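Long-range contacts in 2-C-methyl-D-erythritol 2,4-cyclodiphosphate synthase (Thermus thermophilus, PDB 1IV3), which catalyses the conversion of 4-diphosphocytidyl-2-C-methyl-D-erythritol 2-phosphate into 2-C-methyl-D-erythritol 2,4-cyclodiphosphate with release of CMP, a step in isoprenoid precursor synthesis: residues I25-V29 with R102-H108; L48-L54 with L83-A89; L96-L100 with H141-A146. The protein carries 3 engineered substitutions. All coordinates share one frame; numbering follows the deposited sequence.

Contact 1 (I25-V29 with R102-H108)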
loop_
_atom_site.group_PDB
_atom_site.type_symbol
_atom_site.label_atom_id
_atom_site.label_comp_id
_atom_site.label_asym_id
_atom_site.label_seq_id
_atom_site.Cartn_x
_atom_site.Cartn_y
_atom_site.Cartn_z
ATOM N N ILE A 25 -4.861 -13.842 -19.358
ATOM C CA ILE A 25 -5.899 -14.430 -18.525
ATOM C C ILE A 25 -7.278 -14.345 -19.176
ATOM O O ILE A 25 -7.788 -13.247 -19.446
ATOM C CB ILE A 25 -5.943 -13.724 -17.165
ATOM C CG1 ILE A 25 -4.581 -13.779 -16.460
ATOM C CG2 ILE A 25 -7.042 -14.302 -16.295
ATOM C CD1 ILE A 25 -4.158 -15.230 -16.271
ATOM N N PRO A 26 -7.887 -15.511 -19.387
ATOM C CA PRO A 26 -9.219 -15.551 -20.021
ATOM C C PRO A 26 -10.179 -14.680 -19.215
ATOM O O PRO A 26 -10.259 -14.855 -18.004
ATOM C CB PRO A 26 -9.593 -17.027 -19.956
ATOM C CG PRO A 26 -8.263 -17.732 -19.918
ATOM C CD PRO A 26 -7.422 -16.859 -19.027
ATOM N N SER A 27 -10.845 -13.738 -19.892
ATOM C CA SER A 27 -11.592 -12.695 -19.222
ATOM C C SER A 27 -12.545 -11.947 -20.146
ATOM O O SER A 27 -12.226 -11.766 -21.317
ATOM C CB SER A 27 -10.603 -11.690 -18.611
ATOM O OG SER A 27 -11.279 -10.627 -17.942
ATOM N N PRO A 28 -13.676 -11.510 -19.613
ATOM C CA PRO A 28 -14.610 -10.658 -20.360
ATOM C C PRO A 28 -14.102 -9.225 -20.460
ATOM O O PRO A 28 -14.693 -8.434 -21.191
ATOM C CB PRO A 28 -15.878 -10.679 -19.499
ATOM C CG PRO A 28 -15.374 -10.905 -18.107
ATOM C CD PRO A 28 -14.173 -11.812 -18.253
ATOM N N VAL A 29 -13.043 -8.863 -19.734
ATOM C CA VAL A 29 -12.576 -7.485 -19.630
ATOM C C VAL A 29 -11.056 -7.433 -19.576
ATOM O O VAL A 29 -10.391 -8.333 -19.058
ATOM C CB VAL A 29 -13.135 -6.758 -18.391
ATOM C CG1 VAL A 29 -14.654 -6.684 -18.444
ATOM C CG2 VAL A 29 -12.693 -7.429 -17.094
ATOM N N ARG A 102 -13.640 -8.722 -11.515
ATOM C CA ARG A 102 -13.751 -9.896 -12.383
ATOM C C ARG A 102 -12.578 -9.850 -13.349
ATOM O O ARG A 102 -12.133 -8.709 -13.574
ATOM C CB ARG A 102 -15.085 -9.898 -13.118
ATOM C CG ARG A 102 -15.437 -8.549 -13.710
ATOM C CD ARG A 102 -16.764 -8.537 -14.469
ATOM N NE ARG A 102 -16.832 -7.317 -15.280
ATOM C CZ ARG A 102 -17.407 -7.187 -16.462
ATOM N NH1 ARG A 102 -18.001 -8.228 -17.031
ATOM N NH2 ARG A 102 -17.389 -6.009 -17.081
ATOM N N PRO A 103 -12.089 -10.959 -13.864
ATOM C CA PRO A 103 -12.541 -12.322 -13.597
ATOM C C PRO A 103 -11.959 -12.860 -12.292
ATOM O O PRO A 103 -11.061 -12.240 -11.719
ATOM C CB PRO A 103 -11.930 -13.124 -14.756
ATOM C CG PRO A 103 -10.631 -12.421 -14.992
ATOM C CD PRO A 103 -10.930 -10.964 -14.801
ATOM N N LYS A 104 -12.450 -13.999 -11.815
ATOM C CA LYS A 104 -11.835 -14.656 -10.670
ATOM C C LYS A 104 -10.401 -15.076 -10.994
ATOM O O LYS A 104 -10.166 -15.681 -12.053
ATOM C CB LYS A 104 -12.651 -15.895 -10.263
ATOM C CG LYS A 104 -14.043 -15.503 -9.763
ATOM C CD LYS A 104 -14.827 -16.716 -9.291
ATOM C CE LYS A 104 -15.365 -16.511 -7.878
ATOM N NZ LYS A 104 -16.720 -15.878 -7.902
ATOM N N LEU A 105 -9.477 -14.769 -10.093
ATOM C CA LEU A 105 -8.074 -15.137 -10.347
ATOM C C LEU A 105 -7.687 -16.453 -9.704
ATOM O O LEU A 105 -6.688 -17.077 -10.082
ATOM C CB LEU A 105 -7.166 -13.972 -9.916
ATOM C CG LEU A 105 -7.293 -12.673 -10.732
ATOM C CD1 LEU A 105 -6.223 -11.667 -10.333
ATOM C CD2 LEU A 105 -7.199 -12.938 -12.236
ATOM N N GLY A 106 -8.500 -16.897 -8.734
ATOM C CA GLY A 106 -8.260 -18.165 -8.061
ATOM C C GLY A 106 -7.829 -19.330 -8.929
ATOM O O GLY A 106 -6.783 -19.961 -8.646
ATOM N N PRO A 107 -8.586 -19.620 -9.983
ATOM C CA PRO A 107 -8.254 -20.772 -10.833
ATOM C C PRO A 107 -6.900 -20.620 -11.519
ATOM O O PRO A 107 -6.407 -21.629 -12.050
ATOM C CB PRO A 107 -9.377 -20.800 -11.878
ATOM C CG PRO A 107 -10.498 -20.073 -11.226
ATOM C CD PRO A 107 -9.798 -18.956 -10.480
ATOM N N HIS A 108 -6.322 -19.420 -11.514
ATOM C CA HIS A 108 -5.044 -19.169 -12.188
ATOM C C HIS A 108 -3.874 -18.980 -11.241
ATOM O O HIS A 108 -2.761 -18.598 -11.635
ATOM C CB HIS A 108 -5.165 -17.893 -13.056
ATOM C CG HIS A 108 -6.239 -18.072 -14.096
ATOM N ND1 HIS A 108 -7.477 -17.488 -14.048
ATOM C CD2 HIS A 108 -6.207 -18.830 -15.220
ATOM C CE1 HIS A 108 -8.182 -17.864 -15.104
ATOM N NE2 HIS A 108 -7.429 -18.673 -15.824
#
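Arg-102 crosses Val-29 at about a right angle and lays one guanidinium face over Val-29 CG1, which is 3.4 Å from Arg-102 CZ; Pro-28 CG comes obliquely to Arg-102 NH1 at 3.9 Å. Arg-102 CG sits between its own backbone N and carbonyl carbon (chi1 45°), from where the extended chain carries the charged end to this apolar patch, and Glu-14 takes NH2 in a salt bridge. Pro-103, after a cis peptide bond, turns its ring toward Ser-27, with Pro-103 CD 3.2 Å from Ser-27 OG. That hydroxyl donates to Val-29 O (2.7 Å) on a lone pair, a bond that holds it beside the Pro-103 ring. Leu-105 adds a looser touch, its CD2 to Ile-25 CG2 at 4.3 Å. The same Ile-25 methyl makes a CH-pi contact over one face of the His-108 ring, 4.1 Å from its centroid, while Pro-26 CD approaches His-108 NE2 at 3.7 Å. His-108 ND1 is buried here without a polar partner. Residues 102-106 belong to the substrate-binding site, and 25-29 packs along them. Leu-18 and Leu-20 of strand 18-20 pack beside this contact; the 102-108 loop follows strand 91-99, and His-108 stands at the N-cap position, right before helix 109-120.

Contact 2 (L48-L54 with L83-A89)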
loop_
_atom_site.group_PDB
_atom_site.type_symbol
_atom_site.label_atom_id
_atom_site.label_comp_id
_atom_site.label_asym_id
_atom_site.label_seq_id
_atom_site.Cartn_x
_atom_site.Cartn_y
_atom_site.Cartn_z
ATOM N N LEU A 48 10.826 -2.296 -7.798
ATOM C CA LEU A 48 12.256 -2.552 -7.988
ATOM C C LEU A 48 13.029 -1.279 -8.249
ATOM O O LEU A 48 14.071 -1.026 -7.632
ATOM C CB LEU A 48 12.442 -3.519 -9.167
ATOM C CG LEU A 48 11.976 -4.962 -8.934
ATOM C CD1 LEU A 48 12.021 -5.762 -10.244
ATOM C CD2 LEU A 48 12.824 -5.682 -7.885
ATOM N N LEU A 49 12.517 -0.468 -9.183
ATOM C CA LEU A 49 13.203 0.789 -9.507
ATOM C C LEU A 49 13.292 1.656 -8.266
ATOM O O LEU A 49 14.310 2.269 -7.937
ATOM C CB LEU A 49 12.453 1.531 -10.615
ATOM C CG LEU A 49 12.406 0.847 -11.989
ATOM C CD1 LEU A 49 11.586 1.690 -12.965
ATOM C CD2 LEU A 49 13.810 0.608 -12.519
ATOM N N SER A 50 12.162 1.728 -7.570
ATOM C CA SER A 50 12.038 2.523 -6.351
ATOM C C SER A 50 13.075 2.133 -5.298
ATOM O O SER A 50 13.603 3.000 -4.593
ATOM C CB SER A 50 10.612 2.362 -5.794
ATOM O OG SER A 50 10.357 3.439 -4.893
ATOM N N ALA A 51 13.356 0.837 -5.184
ATOM C CA ALA A 51 14.300 0.359 -4.181
ATOM C C ALA A 51 15.695 0.959 -4.370
ATOM O O ALA A 51 16.482 0.920 -3.423
ATOM C CB ALA A 51 14.404 -1.158 -4.182
ATOM N N TYR A 52 15.993 1.474 -5.561
ATOM C CA TYR A 52 17.279 2.119 -5.798
ATOM C C TYR A 52 17.140 3.557 -6.235
ATOM O O TYR A 52 18.118 4.171 -6.661
ATOM C CB TYR A 52 18.079 1.320 -6.840
ATOM C CG TYR A 52 18.828 0.192 -6.173
ATOM C CD1 TYR A 52 18.152 -0.994 -5.893
ATOM C CD2 TYR A 52 20.163 0.327 -5.818
ATOM C CE1 TYR A 52 18.802 -2.040 -5.274
ATOM C CE2 TYR A 52 20.818 -0.728 -5.207
ATOM C CZ TYR A 52 20.133 -1.894 -4.947
ATOM O OH TYR A 52 20.771 -2.944 -4.342
ATOM N N GLY A 53 15.946 4.144 -6.110
ATOM C CA GLY A 53 15.784 5.544 -6.456
ATOM C C GLY A 53 15.909 5.790 -7.952
ATOM O O GLY A 53 16.191 6.928 -8.338
ATOM N N LEU A 54 15.715 4.788 -8.802
ATOM C CA LEU A 54 16.020 4.921 -10.225
ATOM C C LEU A 54 14.955 5.621 -11.029
ATOM O O LEU A 54 15.142 6.016 -12.177
ATOM C CB LEU A 54 16.260 3.507 -10.772
ATOM C CG LEU A 54 17.450 2.819 -10.076
ATOM C CD1 LEU A 54 17.511 1.363 -10.488
ATOM C CD2 LEU A 54 18.720 3.585 -10.393
ATOM N N LEU A 83 19.144 -3.403 -14.031
ATOM C CA LEU A 83 19.641 -2.165 -13.434
ATOM C C LEU A 83 19.900 -2.320 -11.944
ATOM O O LEU A 83 20.927 -1.858 -11.458
ATOM C CB LEU A 83 18.643 -1.028 -13.662
ATOM C CG LEU A 83 18.383 -0.638 -15.114
ATOM C CD1 LEU A 83 17.207 0.327 -15.201
ATOM C CD2 LEU A 83 19.627 -0.021 -15.747
ATOM N N VAL A 84 19.004 -2.948 -11.170
ATOM C CA VAL A 84 19.377 -3.032 -9.743
ATOM C C VAL A 84 20.485 -4.052 -9.511
ATOM O O VAL A 84 21.311 -3.844 -8.614
ATOM C CB VAL A 84 18.122 -3.317 -8.918
ATOM C CG1 VAL A 84 17.114 -2.224 -9.266
ATOM C CG2 VAL A 84 17.561 -4.697 -9.194
ATOM N N GLU A 85 20.520 -5.134 -10.300
ATOM C CA GLU A 85 21.551 -6.171 -10.113
ATOM C C GLU A 85 22.896 -5.536 -10.393
ATOM O O GLU A 85 23.906 -5.777 -9.738
ATOM C CB GLU A 85 21.335 -7.394 -11.001
ATOM C CG GLU A 85 20.263 -8.336 -10.469
ATOM C CD GLU A 85 19.756 -9.358 -11.461
ATOM O OE1 GLU A 85 20.396 -9.571 -12.510
ATOM O OE2 GLU A 85 18.691 -9.967 -11.204
ATOM N N ALA A 86 22.902 -4.654 -11.392
ATOM C CA ALA A 86 24.187 -3.998 -11.667
ATOM C C ALA A 86 24.642 -3.133 -10.515
ATOM O O ALA A 86 25.813 -2.777 -10.401
ATOM C CB ALA A 86 24.058 -3.150 -12.927
ATOM N N ARG A 87 23.719 -2.751 -9.652
ATOM C CA ARG A 87 24.068 -1.905 -8.510
ATOM C C ARG A 87 24.253 -2.720 -7.238
ATOM O O ARG A 87 24.298 -2.125 -6.161
ATOM C CB ARG A 87 23.003 -0.814 -8.364
ATOM C CG ARG A 87 23.157 0.264 -9.448
ATOM C CD ARG A 87 21.839 1.001 -9.645
ATOM N NE ARG A 87 21.868 2.000 -10.702
ATOM C CZ ARG A 87 21.950 1.792 -12.009
ATOM N NH1 ARG A 87 22.022 0.574 -12.541
ATOM N NH2 ARG A 87 21.965 2.845 -12.820
ATOM N N GLY A 88 24.380 -4.029 -7.387
ATOM C CA GLY A 88 24.681 -4.963 -6.328
ATOM C C GLY A 88 23.476 -5.602 -5.683
ATOM O O GLY A 88 23.600 -6.354 -4.713
ATOM N N ALA A 89 22.256 -5.364 -6.165
ATOM C CA ALA A 89 21.106 -5.926 -5.454
ATOM C C ALA A 89 20.937 -7.418 -5.668
ATOM O O ALA A 89 21.253 -7.974 -6.728
ATOM C CB ALA A 89 19.872 -5.197 -5.967
HETATM O O HOH W 1 23.169 -2.543 -3.444
#
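Leu-48 meets the other helix through its backbone, its O lying 3.7 Å from Val-84 CG1. One residue on, Leu-49 reaches Leu-83 with a methyl, CD2 to Leu-83 CD1 at 4.3 Å, and its other neighbours include Leu-60 of helix 57-60. Tyr-52 does most of the work. With CG anti to the carbonyl carbon (chi1 -85°), its ring reaches across to the end of helix 73-86: CD1 lies against Val-84 CG1 at 3.7 Å, CE2 slides past Arg-87 CB, and CE1 rests 3.4 Å from Ala-89 CB. The hydroxyl shares a water with Arg-87 O, 2.6 Å from Tyr-52 OH and lying at the ring edge. Both helices stop here in Schellman motifs with Gly-53 and Gly-88 as C-prime residues: Leu-54 N bonds to Leu-49 O and Gly-53 N to Ser-50 O, Ala-89 N to Val-84 O and Gly-88 N to Glu-85 O. Leu-49 O and Val-84 O each accept a second N-H from the opposite face, of Tyr-52 and Arg-87. Replacing Tyr-52 by an alanine is likely to open a gap against Val-84 and Ala-89, cost the water its hydroxyl partner, and take from Arg-2 its cation-pi ring. Leu-54 divides its branches: CD1 packs on Val-84 CG1 at 3.8 Å, and CD2 reaches Arg-87 NE at 3.5 Å. Arg-87 folds back to donate from NH1 to Leu-83 O (2.9 Å), tilted from the carbonyl plane.

Contact 3 (L96-L100 with H141-A146)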
loop_
_atom_site.group_PDB
_atom_site.type_symbol
_atom_site.label_atom_id
_atom_site.label_comp_id
_atom_site.label_asym_id
_atom_site.label_seq_id
_atom_site.Cartn_x
_atom_site.Cartn_y
_atom_site.Cartn_z
ATOM N N LEU A 96 2.627 -8.994 -3.298
ATOM C CA LEU A 96 1.754 -8.008 -3.938
ATOM C C LEU A 96 0.295 -8.432 -3.901
ATOM O O LEU A 96 0.006 -9.615 -3.761
ATOM C CB LEU A 96 2.158 -7.790 -5.393
ATOM C CG LEU A 96 1.919 -8.977 -6.325
ATOM C CD1 LEU A 96 1.936 -8.541 -7.786
ATOM C CD2 LEU A 96 2.990 -10.042 -6.115
ATOM N N VAL A 97 -0.549 -7.409 -4.048
ATOM C CA VAL A 97 -1.987 -7.631 -4.067
ATOM C C VAL A 97 -2.548 -7.151 -5.403
ATOM O O VAL A 97 -2.262 -6.035 -5.832
ATOM C CB VAL A 97 -2.703 -6.837 -2.965
ATOM C CG1 VAL A 97 -4.188 -7.126 -2.920
ATOM C CG2 VAL A 97 -2.067 -7.158 -1.606
ATOM N N LEU A 98 -3.348 -8.021 -6.002
ATOM C CA LEU A 98 -4.117 -7.672 -7.175
ATOM C C LEU A 98 -5.596 -7.551 -6.795
ATOM O O LEU A 98 -6.129 -8.471 -6.171
ATOM C CB LEU A 98 -3.989 -8.717 -8.266
ATOM C CG LEU A 98 -2.555 -9.098 -8.607
ATOM C CD1 LEU A 98 -2.575 -10.024 -9.826
ATOM C CD2 LEU A 98 -1.697 -7.871 -8.859
ATOM N N THR A 99 -6.163 -6.421 -7.213
ATOM C CA THR A 99 -7.559 -6.129 -6.907
ATOM C C THR A 99 -8.339 -5.898 -8.185
ATOM O O THR A 99 -7.970 -5.063 -9.018
ATOM C CB THR A 99 -7.654 -4.882 -6.005
ATOM O OG1 THR A 99 -6.885 -5.097 -4.815
ATOM C CG2 THR A 99 -9.085 -4.642 -5.583
ATOM N N LEU A 100 -9.409 -6.657 -8.354
ATOM C CA LEU A 100 -10.315 -6.490 -9.496
ATOM C C LEU A 100 -11.584 -7.302 -9.238
ATOM O O LEU A 100 -11.538 -8.340 -8.565
ATOM C CB LEU A 100 -9.645 -6.888 -10.805
ATOM C CG LEU A 100 -9.458 -8.372 -11.120
ATOM C CD1 LEU A 100 -8.789 -8.569 -12.481
ATOM C CD2 LEU A 100 -8.647 -9.064 -10.046
ATOM N N HIS A 141 -11.658 -1.236 -12.696
ATOM C CA HIS A 141 -10.204 -1.147 -12.794
ATOM C C HIS A 141 -9.567 -2.425 -12.249
ATOM O O HIS A 141 -10.146 -3.117 -11.412
ATOM C CB HIS A 141 -9.626 0.030 -12.022
ATOM C CG HIS A 141 -9.965 1.381 -12.562
ATOM N ND1 HIS A 141 -9.022 2.217 -13.101
ATOM C CD2 HIS A 141 -11.152 2.045 -12.628
ATOM C CE1 HIS A 141 -9.617 3.337 -13.491
ATOM N NE2 HIS A 141 -10.896 3.260 -13.217
ATOM N N VAL A 142 -8.371 -2.703 -12.741
ATOM C CA VAL A 142 -7.491 -3.677 -12.091
ATOM C C VAL A 142 -6.467 -2.867 -11.296
ATOM O O VAL A 142 -5.932 -1.892 -11.857
ATOM C CB VAL A 142 -6.821 -4.622 -13.084
ATOM C CG1 VAL A 142 -6.102 -3.865 -14.216
ATOM C CG2 VAL A 142 -5.852 -5.547 -12.357
ATOM N N GLN A 143 -6.219 -3.216 -10.032
ATOM C CA GLN A 143 -5.225 -2.455 -9.275
ATOM C C GLN A 143 -4.145 -3.416 -8.779
ATOM O O GLN A 143 -4.480 -4.565 -8.465
ATOM C CB GLN A 143 -5.833 -1.745 -8.083
ATOM C CG GLN A 143 -7.022 -0.857 -8.425
ATOM C CD GLN A 143 -7.825 -0.432 -7.205
ATOM O OE1 GLN A 143 -8.950 -0.877 -6.960
ATOM N NE2 GLN A 143 -7.234 0.450 -6.405
ATOM N N ALA A 144 -2.895 -2.974 -8.701
ATOM C CA ALA A 144 -1.857 -3.799 -8.096
ATOM C C ALA A 144 -1.057 -2.926 -7.142
ATOM O O ALA A 144 -0.809 -1.770 -7.489
ATOM C CB ALA A 144 -0.908 -4.404 -9.125
ATOM N N ARG A 145 -0.661 -3.481 -6.002
ATOM C CA ARG A 145 0.309 -2.810 -5.134
ATOM C C ARG A 145 1.316 -3.851 -4.687
ATOM O O ARG A 145 0.915 -4.983 -4.377
ATOM C CB ARG A 145 -0.377 -2.133 -3.945
ATOM C CG ARG A 145 -1.484 -1.171 -4.384
ATOM C CD ARG A 145 -2.037 -0.384 -3.193
ATOM N NE ARG A 145 -2.889 0.701 -3.706
ATOM C CZ ARG A 145 -4.169 0.458 -3.970
ATOM N NH1 ARG A 145 -4.653 -0.756 -3.746
ATOM N NH2 ARG A 145 -4.934 1.432 -4.435
ATOM N N ALA A 146 2.594 -3.469 -4.708
ATOM C CA ALA A 146 3.665 -4.424 -4.498
ATOM C C ALA A 146 4.755 -3.882 -3.571
ATOM O O ALA A 146 5.071 -2.701 -3.703
ATOM C CB ALA A 146 4.347 -4.823 -5.813
#
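Val-97 and Arg-145 face each other as a hydrogen-bonded antiparallel pair: Val-97 N gives to Arg-145 O at 2.9 Å, nearly along the C=O axis, and Arg-145 N returns a bond to Val-97 O at 3.0 Å. Two residues along, Thr-99 and Gln-143 repeat the exchange, Thr-99 N to Gln-143 O at 2.8 Å and a straight 171°, Gln-143 N to Thr-99 O at 2.7 Å in the carbonyl plane. Between these rungs the carbonyls also take CA-H contacts, such as Ala-144 CA to Val-97 O. In the non-hydrogen-bonded pairs small meets large: a chi1 of -51° swings Leu-98 CG away from its own carbonyl and brings Leu-98 CD2 within 3.6 Å of Ala-144 CB, and Leu-96 CB lies 3.7 Å from Ala-146 CB. Beyond Thr-99, Leu-100 CD1 approaches Val-142 CG2 at 4.2 Å. Strand 141-150 is the central strand of the mixed sheet of the IspF fold, and 91-99 lies next to it, between it and 127-132; the short segments run at 171° to each other. The face carrying Leu-96, Leu-98, Ala-144 and Ala-146 is covered by helix 39-50, through Ala-40, Ala-43 and Leu-44. On the Val-97 and Arg-145 face lies the trimer interface: Tyr-5 of the third subunit packs on both, and Arg-145 NH1 makes a salt bridge to Glu-7 of that subunit. Leu-100 belongs to the substrate-binding site, and Val-142 packs against His-10, a ligand of the bound magnesium ion.

How the contacts relate
Contact 3 is core, a buried strand pair about 9 Å from the chain centre to its own centre, and main-chain hydrogen bonds hold it. Contacts 1 and 2, each about 16 Å out and partly buried, join loops or helix ends and rely on side-chain packing, with proline, arginine and histidine in contact 1 and leucine, valine, arginine and a tyrosine hydroxyl joined through water to a backbone carbonyl in contact 2. Leu-105 links contacts 1 and 3: its CD1 lies 3.6 Å from Leu-100 CD2, so the two meet in the substrate-binding region. Contact 2 sits across the chain centre from both and touches neither. Contacts 2 and 3 also face the second subunit, and contact 3 the third as well; contact 1 meets no other chain.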